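Transmembrane protein (Bartonella henselae, PDB 3PAM) probably serves as part of the solute-binding component of an ABC-type oligopeptide transport system. Local coordinates at residues A[28-32]-A[33-37]; A[45-49]-A[50-54]; A[77-80]-A[81-84]. One frame throughout, in Å; residues are numbered along the deposited sequence.

Contact 1: residues A[28-32]-A[33-37]; sequences ILFDF and EWVNH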
ATOM      1  N   ILE A  28      -0.094   1.332  -9.221  1.00 37.93           N
ATOM      2  CA  ILE A  28       0.574   1.294 -10.517  1.00 40.81           C
ATOM      3  C   ILE A  28       0.719   2.690 -11.147  1.00 41.50           C
ATOM      4  O   ILE A  28       1.751   3.005 -11.737  1.00 44.24           O
ATOM      5  CB  ILE A  28      -0.167   0.353 -11.478  1.00 42.29           C
ATOM      6  CG1 ILE A  28      -0.209  -1.057 -10.883  1.00 41.43           C
ATOM      7  CG2 ILE A  28       0.492   0.374 -12.854  1.00 45.79           C
ATOM      8  CD1 ILE A  28      -1.027  -2.044 -11.703  1.00 43.56           C
ATOM      9  N   LEU A  29      -0.316   3.513 -11.013  1.00 39.45           N
ATOM     10  CA  LEU A  29      -0.342   4.853 -11.592  1.00 40.16           C
ATOM     11  C   LEU A  29       0.757   5.771 -11.068  1.00 40.36           C
ATOM     12  O   LEU A  29       1.140   6.759 -11.713  1.00 43.16           O
ATOM     13  CB  LEU A  29      -1.703   5.508 -11.332  1.00 38.78           C
ATOM     14  CG  LEU A  29      -2.849   5.141 -12.267  1.00 38.38           C
ATOM     15  CD1 LEU A  29      -4.196   5.397 -11.632  1.00 37.11           C
ATOM     16  CD2 LEU A  29      -2.694   5.974 -13.498  1.00 43.83           C
ATOM     17  N   PHE A  30       1.268   5.461  -9.897  1.00 38.36           N
ATOM     18  CA  PHE A  30       2.309   6.268  -9.342  1.00 38.33           C
ATOM     19  C   PHE A  30       3.620   5.869  -9.979  1.00 40.94           C
ATOM     20  O   PHE A  30       3.951   4.678 -10.050  1.00 40.88           O
ATOM     21  CB  PHE A  30       2.356   6.158  -7.822  1.00 36.46           C
ATOM     22  CG  PHE A  30       3.551   6.812  -7.215  1.00 37.47           C
ATOM     23  CD1 PHE A  30       3.709   8.196  -7.276  1.00 38.58           C
ATOM     24  CD2 PHE A  30       4.538   6.040  -6.604  1.00 37.90           C
ATOM     25  CE1 PHE A  30       4.829   8.809  -6.716  1.00 41.84           C
ATOM     26  CE2 PHE A  30       5.668   6.636  -6.027  1.00 40.56           C
ATOM     27  CZ  PHE A  30       5.820   8.015  -6.075  1.00 42.26           C
ATOM     28  N   ASP A  31       4.332   6.902 -10.438  1.00 42.76           N
ATOM     29  CA  ASP A  31       5.585   6.798 -11.154  1.00 46.98           C
ATOM     30  C   ASP A  31       6.730   7.213 -10.236  1.00 48.08           C
ATOM     31  O   ASP A  31       7.069   8.403 -10.144  1.00 49.24           O
ATOM     32  CB  ASP A  31       5.529   7.721 -12.392  1.00 49.54           C
ATOM     33  CG  ASP A  31       6.833   7.763 -13.164  1.00 54.65           C
ATOM     34  OD1 ASP A  31       7.854   7.279 -12.636  1.00 57.37           O
ATOM     35  OD2 ASP A  31       6.846   8.275 -14.312  1.00 58.77           O
ATOM     36  N   PHE A  32       7.331   6.226  -9.571  1.00 48.56           N
ATOM     37  CA  PHE A  32       8.434   6.461  -8.628  1.00 49.48           C
ATOM     38  C   PHE A  32       9.705   6.959  -9.293  1.00 53.49           C
ATOM     39  O   PHE A  32      10.413   7.807  -8.728  1.00 55.01           O
ATOM     40  CB  PHE A  32       8.731   5.207  -7.799  1.00 49.57           C
ATOM     41  CG  PHE A  32      10.039   5.256  -7.083  1.00 51.62           C
ATOM     42  CD1 PHE A  32      10.252   6.182  -6.064  1.00 51.42           C
ATOM     43  CD2 PHE A  32      11.070   4.394  -7.435  1.00 53.97           C
ATOM     44  CE1 PHE A  32      11.473   6.259  -5.417  1.00 53.37           C
ATOM     45  CE2 PHE A  32      12.289   4.458  -6.784  1.00 57.18           C
ATOM     46  CZ  PHE A  32      12.487   5.388  -5.763  1.00 56.69           C
ATOM     47  N   GLU A  33       9.999   6.426 -10.474  1.00 73.58           N
ATOM     48  CA  GLU A  33      11.218   6.789 -11.215  1.00 76.75           C
ATOM     49  C   GLU A  33      11.250   8.245 -11.663  1.00 77.97           C
ATOM     50  O   GLU A  33      12.314   8.859 -11.667  1.00 80.46           O
ATOM     51  CB  GLU A  33      11.480   5.830 -12.388  1.00 77.36           C
ATOM     52  CG  GLU A  33      10.251   5.110 -12.913  1.00 75.02           C
ATOM     53  CD  GLU A  33       9.501   4.328 -11.839  1.00 72.86           C
ATOM     54  OE1 GLU A  33       8.305   4.625 -11.618  1.00 71.30           O
ATOM     55  OE2 GLU A  33      10.101   3.430 -11.210  1.00 73.19           O
ATOM     56  N   TRP A  34      10.094   8.800 -12.022  1.00 76.07           N
ATOM     57  CA  TRP A  34      10.007  10.234 -12.274  1.00 77.45           C
ATOM     58  C   TRP A  34      10.435  10.986 -11.020  1.00 79.08           C
ATOM     59  O   TRP A  34      11.329  11.830 -11.069  1.00 81.96           O
ATOM     60  CB  TRP A  34       8.594  10.665 -12.686  1.00 74.68           C
ATOM     61  CG  TRP A  34       8.557  12.061 -13.237  1.00 76.27           C
ATOM     62  CD1 TRP A  34       8.643  12.418 -14.550  1.00 76.50           C
ATOM     63  CD2 TRP A  34       8.455  13.289 -12.495  1.00 77.57           C
ATOM     64  NE1 TRP A  34       8.591  13.785 -14.676  1.00 77.47           N
ATOM     65  CE2 TRP A  34       8.476  14.346 -13.433  1.00 78.55           C
ATOM     66  CE3 TRP A  34       8.335  13.599 -11.132  1.00 77.92           C
ATOM     67  CZ2 TRP A  34       8.384  15.692 -13.057  1.00 80.71           C
ATOM     68  CZ3 TRP A  34       8.246  14.940 -10.754  1.00 80.18           C
ATOM     69  CH2 TRP A  34       8.271  15.969 -11.717  1.00 82.00           C
ATOM     70  N   VAL A  35       9.792  10.659  -9.901  1.00 77.26           N
ATOM     71  CA  VAL A  35      10.065  11.286  -8.610  1.00 78.23           C
ATOM     72  C   VAL A  35      11.527  11.145  -8.215  1.00 80.74           C
ATOM     73  O   VAL A  35      12.168  12.121  -7.811  1.00 83.09           O
ATOM     74  CB  VAL A  35       9.132  10.711  -7.500  1.00 74.75           C
ATOM     75  CG1 VAL A  35       9.757  10.829  -6.108  1.00 74.05           C
ATOM     76  CG2 VAL A  35       7.774  11.400  -7.542  1.00 72.34           C
ATOM     77  N   ASN A  36      12.052   9.933  -8.362  1.00 80.16           N
ATOM     78  CA  ASN A  36      13.409   9.626  -7.942  1.00 81.65           C
ATOM     79  C   ASN A  36      14.462  10.398  -8.727  1.00 84.87           C
ATOM     80  O   ASN A  36      15.467  10.835  -8.160  1.00 86.11           O
ATOM     81  CB  ASN A  36      13.671   8.125  -8.046  1.00 79.93           C
ATOM     82  CG  ASN A  36      14.702   7.645  -7.048  1.00 79.20           C
ATOM     83  OD1 ASN A  36      14.982   8.316  -6.054  1.00 79.52           O
ATOM     84  ND2 ASN A  36      15.264   6.471  -7.301  1.00 78.66           N
ATOM     85  N   HIS A  37      14.219  10.569 -10.026  1.00 85.83           N
ATOM     86  CA  HIS A  37      15.157  11.251 -10.909  1.00 88.19           C
ATOM     87  C   HIS A  37      14.938  12.758 -10.914  1.00 90.37           C
ATOM     88  O   HIS A  37      15.896  13.525 -11.039  1.00 92.09           O
ATOM     89  CB  HIS A  37      15.072  10.695 -12.332  1.00 87.46           C
TER
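Glu33 curls back on Asp31, its chain bent at CG, and brings OE1 to 2.9 Å from Asp31 OD1. Two acceptors of like charge meet here, their carboxylate planes turned only 21° from parallel. Thr92 OG1 sits beside the pair, hydrogen-bonded to Asp31 OD1 and weakly to Glu33 OE1, and together with the nearby helix start it probably eases the repulsion. Next comes Trp34, whose backbone N gives an almost straight bond to Asp31 OD1 (2.8 Å, 169°), arriving from above the carboxylate plane. Asp31 can take it because its CG lies opposite its own backbone N (chi1 176°), which swings the acid forward along the chain. The other oxygen, Asp31 OD2, rests 3.4 Å from Trp34 CB, while the indole itself leads away to meet the ring of His38. This is an N-cap: the chain leaves helix 20-29, runs extended through Phe30 and Asp31, and starts helix 32-38 with the aspartate side chain closing off an amide of the first turn. One residue on, Val35 turns CG2 to Phe30 CE1 at 4.0 Å, the two side chains crossing roughly at right angles. The buried Phe30 ring meets Phe147 edge-to-face and touches Ile253 and Leu255 of strand 252-257. Asn36 then makes the first full helical bond, its N donating to Phe32 O at 2.7 Å. Its CB stands over one face of the Phe32 ring, 4.0 Å from the centroid, a CH-pi contact. Beyond CB the amide leans along the ring toward its outer end, with ND2 3.4 Å from Phe32 CZ, and that same ND2 is hydrogen-bonded to Tyr44 O.

Contact 2: residues A[45-49]-A[50-54]; sequences TRTEG and YWDGS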
ATOM      1  N   THR A  45      15.836   4.506  -3.019  1.00 65.64           N
ATOM      2  CA  THR A  45      15.556   3.178  -3.488  1.00 64.98           C
ATOM      3  C   THR A  45      14.101   2.789  -3.141  1.00 61.93           C
ATOM      4  O   THR A  45      13.628   2.995  -2.035  1.00 60.42           O
ATOM      5  CB  THR A  45      16.639   2.193  -2.960  1.00 66.05           C
ATOM      6  OG1 THR A  45      16.531   0.942  -3.631  1.00 65.69           O
ATOM      7  CG2 THR A  45      16.533   1.998  -1.491  1.00 65.81           C
ATOM      8  N   ARG A  46      13.397   2.270  -4.127  1.00 60.84           N
ATOM      9  CA  ARG A  46      12.018   1.919  -3.946  1.00 57.97           C
ATOM     10  C   ARG A  46      11.832   0.827  -2.936  1.00 56.47           C
ATOM     11  O   ARG A  46      12.472  -0.190  -3.012  1.00 56.53           O
ATOM     12  CB  ARG A  46      11.418   1.459  -5.252  1.00 57.93           C
ATOM     13  CG  ARG A  46       9.995   1.004  -5.126  1.00 55.06           C
ATOM     14  CD  ARG A  46       9.056   2.142  -5.012  1.00 51.52           C
ATOM     15  NE  ARG A  46       8.199   2.173  -6.162  1.00 53.49           N
ATOM     16  CZ  ARG A  46       6.886   2.111  -6.139  1.00 53.02           C
ATOM     17  NH1 ARG A  46       6.209   2.042  -5.017  1.00 51.27           N
ATOM     18  NH2 ARG A  46       6.245   2.137  -7.263  1.00 55.94           N
ATOM     19  N   THR A  47      10.928   1.058  -2.001  1.00 54.57           N
ATOM     20  CA  THR A  47      10.453   0.048  -1.092  1.00 52.88           C
ATOM     21  C   THR A  47       9.404  -0.736  -1.854  1.00 52.47           C
ATOM     22  O   THR A  47       8.637  -0.155  -2.567  1.00 52.74           O
ATOM     23  CB  THR A  47       9.818   0.695   0.118  1.00 52.20           C
ATOM     24  OG1 THR A  47      10.710   1.645   0.688  1.00 53.16           O
ATOM     25  CG2 THR A  47       9.460  -0.322   1.167  1.00 50.10           C
ATOM     26  N   GLU A  48       9.399  -2.054  -1.746  1.00 51.83           N
ATOM     27  CA  GLU A  48       8.512  -2.880  -2.548  1.00 51.52           C
ATOM     28  C   GLU A  48       7.507  -3.616  -1.706  1.00 49.67           C
ATOM     29  O   GLU A  48       6.334  -3.535  -1.940  1.00 49.64           O
ATOM     30  CB  GLU A  48       9.285  -3.909  -3.355  1.00 53.22           C
ATOM     31  CG  GLU A  48       9.875  -3.396  -4.610  1.00 54.38           C
ATOM     32  CD  GLU A  48      10.173  -4.471  -5.591  1.00 57.77           C
ATOM     33  OE1 GLU A  48       9.491  -5.477  -5.590  1.00 58.84           O
ATOM     34  OE2 GLU A  48      11.079  -4.310  -6.383  1.00 60.19           O
ATOM     35  N   GLY A  49       7.988  -4.369  -0.746  1.00 48.87           N
ATOM     36  CA  GLY A  49       7.135  -5.124   0.123  1.00 46.46           C
ATOM     37  C   GLY A  49       7.276  -4.600   1.511  1.00 45.37           C
ATOM     38  O   GLY A  49       7.514  -3.450   1.712  1.00 45.67           O
ATOM     39  N   TYR A  50       7.127  -5.473   2.473  1.00 43.76           N
ATOM     40  CA  TYR A  50       7.091  -5.048   3.837  1.00 43.46           C
ATOM     41  C   TYR A  50       8.250  -5.511   4.677  1.00 43.78           C
ATOM     42  O   TYR A  50       8.455  -4.989   5.712  1.00 44.40           O
ATOM     43  CB  TYR A  50       5.756  -5.437   4.445  1.00 42.50           C
ATOM     44  CG  TYR A  50       4.630  -4.676   3.837  1.00 42.04           C
ATOM     45  CD1 TYR A  50       4.174  -3.522   4.416  1.00 42.76           C
ATOM     46  CD2 TYR A  50       4.045  -5.091   2.672  1.00 39.68           C
ATOM     47  CE1 TYR A  50       3.182  -2.827   3.871  1.00 42.97           C
ATOM     48  CE2 TYR A  50       3.058  -4.393   2.126  1.00 41.39           C
ATOM     49  CZ  TYR A  50       2.626  -3.260   2.731  1.00 42.82           C
ATOM     50  OH  TYR A  50       1.626  -2.533   2.196  1.00 43.93           O
ATOM     51  N   TRP A  51       9.031  -6.464   4.211  1.00 44.08           N
ATOM     52  CA  TRP A  51      10.206  -6.851   4.943  1.00 45.02           C
ATOM     53  C   TRP A  51      11.355  -7.004   3.975  1.00 46.60           C
ATOM     54  O   TRP A  51      11.991  -8.022   3.951  1.00 47.16           O
ATOM     55  CB  TRP A  51       9.950  -8.134   5.717  1.00 44.16           C
ATOM     56  CG  TRP A  51       9.213  -7.883   6.957  1.00 42.84           C
ATOM     57  CD1 TRP A  51       9.727  -7.517   8.122  1.00 44.41           C
ATOM     58  CD2 TRP A  51       7.809  -7.947   7.146  1.00 41.49           C
ATOM     59  NE1 TRP A  51       8.766  -7.353   9.035  1.00 44.32           N
ATOM     60  CE2 TRP A  51       7.563  -7.606   8.457  1.00 42.24           C
ATOM     61  CE3 TRP A  51       6.736  -8.254   6.325  1.00 39.69           C
ATOM     62  CZ2 TRP A  51       6.298  -7.578   8.985  1.00 40.26           C
ATOM     63  CZ3 TRP A  51       5.504  -8.230   6.845  1.00 37.36           C
ATOM     64  CH2 TRP A  51       5.286  -7.902   8.160  1.00 40.23           C
ATOM     65  N   ASP A  52      11.558  -5.973   3.160  1.00 47.37           N
ATOM     66  CA  ASP A  52      12.614  -5.885   2.129  1.00 49.35           C
ATOM     67  C   ASP A  52      14.054  -6.055   2.616  1.00 50.95           C
ATOM     68  O   ASP A  52      14.488  -5.390   3.551  1.00 51.45           O
ATOM     69  CB  ASP A  52      12.512  -4.567   1.351  1.00 50.01           C
ATOM     70  CG  ASP A  52      11.232  -4.469   0.528  1.00 50.05           C
ATOM     71  OD1 ASP A  52      10.373  -5.381   0.613  1.00 50.09           O
ATOM     72  OD2 ASP A  52      11.081  -3.468  -0.200  1.00 49.95           O
ATOM     73  N   GLY A  53      14.783  -6.940   1.947  1.00 51.86           N
ATOM     74  CA  GLY A  53      16.197  -7.133   2.213  1.00 55.07           C
ATOM     75  C   GLY A  53      16.407  -7.808   3.546  1.00 54.78           C
ATOM     76  O   GLY A  53      17.334  -7.489   4.272  1.00 56.59           O
ATOM     77  N   SER A  54      15.510  -8.735   3.848  1.00 52.84           N
ATOM     78  CA  SER A  54      15.528  -9.532   5.051  1.00 52.45           C
ATOM     79  C   SER A  54      15.193 -10.941   4.608  1.00 51.33           C
ATOM     80  O   SER A  54      14.594 -11.142   3.545  1.00 50.57           O
ATOM     81  CB  SER A  54      14.472  -9.005   6.027  1.00 51.10           C
ATOM     82  OG  SER A  54      13.798 -10.049   6.717  1.00 50.33           O
TER
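The turn that follows edge strand 45-46 of the mixed sheet is drawn together by Asp52, whose carboxylate reaches back to the backbone of Glu48 and Gly49. Asp52 OD2 accepts from Glu48 N at 2.7 Å with a nearly straight bond of 170°, while OD1 accepts from Gly49 N at 2.9 Å along a more bent path. Each oxygen uses its syn lone pair, the one on the side of its twin, so two successive amides are taken in a forked grip. A weak third bond runs from Gly49 N to OD2 at 3.3 Å. Asp52 CG lies beside its own backbone N and opposite its carbonyl carbon (chi1 -66°), a setting that suits this backward reach. Thr47 CG2 and Glu48 CB flank OD2 at 3.8 Å and 3.7 Å, the Thr47 and Asp52 side chains crossing at a slant. The chain is extended at Gly49 and turns back through Tyr50 and Trp51. Tyr50 N bonds to Asp243 OD1, and the Tyr50 and Trp51 side chains pack on helix 232-249, while Thr47 OG1 is paired with His257 ND1 on the neighbouring strand. With both oxygens engaged, the carboxylate is held against rotation about its CB-CG bond, and the two N-H groups probably favour its charged form.

Contact 3: residues A[77-80]-A[81-84]; sequences AVLP and EVMD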
ATOM      1  N   ALA A  77      -6.581 -14.199  -0.625  1.00 46.13           N
ATOM      2  CA  ALA A  77      -5.610 -13.343   0.059  1.00 44.99           C
ATOM      3  C   ALA A  77      -4.391 -12.967  -0.789  1.00 45.26           C
ATOM      4  O   ALA A  77      -3.937 -11.827  -0.757  1.00 44.82           O
ATOM      5  CB  ALA A  77      -5.168 -13.984   1.383  1.00 44.10           C
ATOM      6  N   VAL A  78      -3.853 -13.917  -1.539  1.00 46.08           N
ATOM      7  CA  VAL A  78      -2.590 -13.678  -2.225  1.00 45.97           C
ATOM      8  C   VAL A  78      -2.747 -13.819  -3.728  1.00 47.18           C
ATOM      9  O   VAL A  78      -3.473 -14.698  -4.195  1.00 47.99           O
ATOM     10  CB  VAL A  78      -1.455 -14.593  -1.661  1.00 46.32           C
ATOM     11  CG1 VAL A  78      -0.105 -14.266  -2.290  1.00 46.03           C
ATOM     12  CG2 VAL A  78      -1.352 -14.434  -0.134  1.00 44.14           C
ATOM     13  N   LEU A  79      -2.097 -12.920  -4.471  1.00 47.43           N
ATOM     14  CA  LEU A  79      -2.027 -12.989  -5.930  1.00 48.70           C
ATOM     15  C   LEU A  79      -1.039 -14.065  -6.330  1.00 49.46           C
ATOM     16  O   LEU A  79       0.022 -14.167  -5.718  1.00 49.05           O
ATOM     17  CB  LEU A  79      -1.571 -11.663  -6.544  1.00 48.37           C
ATOM     18  CG  LEU A  79      -2.513 -10.467  -6.509  1.00 48.99           C
ATOM     19  CD1 LEU A  79      -1.744  -9.177  -6.758  1.00 49.63           C
ATOM     20  CD2 LEU A  79      -3.647 -10.625  -7.527  1.00 50.21           C
ATOM     21  N   PRO A  80      -1.387 -14.858  -7.364  1.00 55.13           N
ATOM     22  CA  PRO A  80      -0.548 -15.898  -7.940  1.00 56.50           C
ATOM     23  C   PRO A  80       0.895 -15.458  -8.167  1.00 54.88           C
ATOM     24  O   PRO A  80       1.805 -16.204  -7.825  1.00 55.96           O
ATOM     25  CB  PRO A  80      -1.247 -16.229  -9.281  1.00 59.35           C
ATOM     26  CG  PRO A  80      -2.435 -15.296  -9.381  1.00 58.92           C
ATOM     27  CD  PRO A  80      -2.723 -14.843  -7.991  1.00 57.13           C
ATOM     28  N   GLU A  81       1.107 -14.263  -8.716  1.00 53.71           N
ATOM     29  CA  GLU A  81       2.471 -13.770  -8.953  1.00 53.45           C
ATOM     30  C   GLU A  81       3.227 -13.593  -7.620  1.00 51.79           C
ATOM     31  O   GLU A  81       4.436 -13.810  -7.559  1.00 52.04           O
ATOM     32  CB  GLU A  81       2.502 -12.456  -9.756  1.00 53.80           C
ATOM     33  CG  GLU A  81       1.368 -12.229 -10.739  1.00 57.28           C
ATOM     34  CD  GLU A  81       0.331 -11.220 -10.244  1.00 58.64           C
ATOM     35  OE1 GLU A  81       0.552 -10.001 -10.399  1.00 59.87           O
ATOM     36  OE2 GLU A  81      -0.723 -11.647  -9.726  1.00 59.73           O
ATOM     37  N   VAL A  82       2.500 -13.199  -6.574  1.00 51.19           N
ATOM     38  CA  VAL A  82       3.056 -13.021  -5.228  1.00 51.36           C
ATOM     39  C   VAL A  82       3.280 -14.364  -4.514  1.00 53.11           C
ATOM     40  O   VAL A  82       4.238 -14.501  -3.748  1.00 53.99           O
ATOM     41  CB  VAL A  82       2.154 -12.109  -4.341  1.00 52.38           C
ATOM     42  CG1 VAL A  82       2.820 -11.820  -3.011  1.00 53.51           C
ATOM     43  CG2 VAL A  82       1.833 -10.808  -5.045  1.00 52.45           C
HETATM   44  N   MSE A  83       2.398 -15.337  -4.758  1.00 54.62           N
HETATM   45  CA  MSE A  83       2.582 -16.692  -4.231  1.00 58.17           C
HETATM   46  C   MSE A  83       3.858 -17.361  -4.742  1.00 59.12           C
HETATM   47  O   MSE A  83       4.477 -18.135  -4.012  1.00 62.15           O
HETATM   48  CB  MSE A  83       1.379 -17.596  -4.540  1.00 60.97           C
HETATM   49  CG  MSE A  83       0.339 -17.714  -3.412  1.00 64.39           C
HETATM   50 SE   MSE A  83       0.983 -18.374  -1.652  1.00 70.87          SE
HETATM   51  CE  MSE A  83       0.591 -20.279  -1.851  1.00 78.90           C
ATOM     52  N   ASP A  84       4.248 -17.062  -5.980  1.00 57.85           N
ATOM     53  CA  ASP A  84       5.388 -17.752  -6.611  1.00 60.69           C
ATOM     54  C   ASP A  84       6.715 -16.979  -6.618  1.00 58.84           C
ATOM     55  O   ASP A  84       7.755 -17.543  -6.934  1.00 61.18           O
ATOM     56  CB  ASP A  84       5.031 -18.276  -8.021  1.00 63.62           C
ATOM     57  CG  ASP A  84       4.751 -17.161  -9.026  1.00 61.08           C
ATOM     58  OD1 ASP A  84       3.989 -17.407  -9.984  1.00 63.06           O
ATOM     59  OD2 ASP A  84       5.289 -16.047  -8.873  1.00 59.12           O
TER
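Val78 and Met83, a selenomethionine, meet across the start of the short helix 80-84 as a hydrophobic staple: Leu79 is the N-cap residue, Val78 stands just before it, and Met83 is the fourth residue of the helix. Val78 CG1 touches Met83 CG at 3.7 Å, the side chains crossing at about a right angle. That methyl lies opposite the Val78 backbone N (chi1 -175°), pointing it over the first turn, where it also rests 3.7 Å from Val82 CB. Alongside, Leu79 CB packs on Val82 CG2 at 3.8 Å. These apolar contacts extend into the fold: Val78 and Val82 both pack against helix 232-249, and Val78 and Met83 reach Leu71 of helix 65-71.

The backbone bonds begin at the same place. Leu79 O accepts from Met83 N at 2.8 Å and also, weakly, from Val82 N, so one carbonyl serves two amides of the opening turn. Pro80, which has no N-H to offer, fits the first position of the helix, and its O takes Asp84 N at 3.2 Å. Leu79 N, for its part, is bonded to Ser248 OG.

Among the acids, Asp84 keeps OD2 for Ser86 N just beyond the segment, a bond tying Asp84 to the chain two residues on. Glu81 bends at CG and lies side by side with Leu79, pointing the same way, its OE2 only 3.3 Å from Leu79 CB.

From the N terminus, contact 1 turns the chain from helix 20-29 into helix 32-38, contact 2 closes the bend after strand 45-46, and contact 3 starts helix 80-84. All three are local and come in series, so none nests in or crosses another. Contacts 1 and 2 nevertheless touch, Phe32 CE2 lying 3.5 Å from Arg46 CB, and both rest on strand 252-257. Contact 3 stands apart, its nearest atoms about 9 Å from contact 2 and about 8 Å from contact 1. It is joined to contact 2 through shared neighbours: helix 232-249 packs against both, and Trp87 touches Glu48 as well as Glu81.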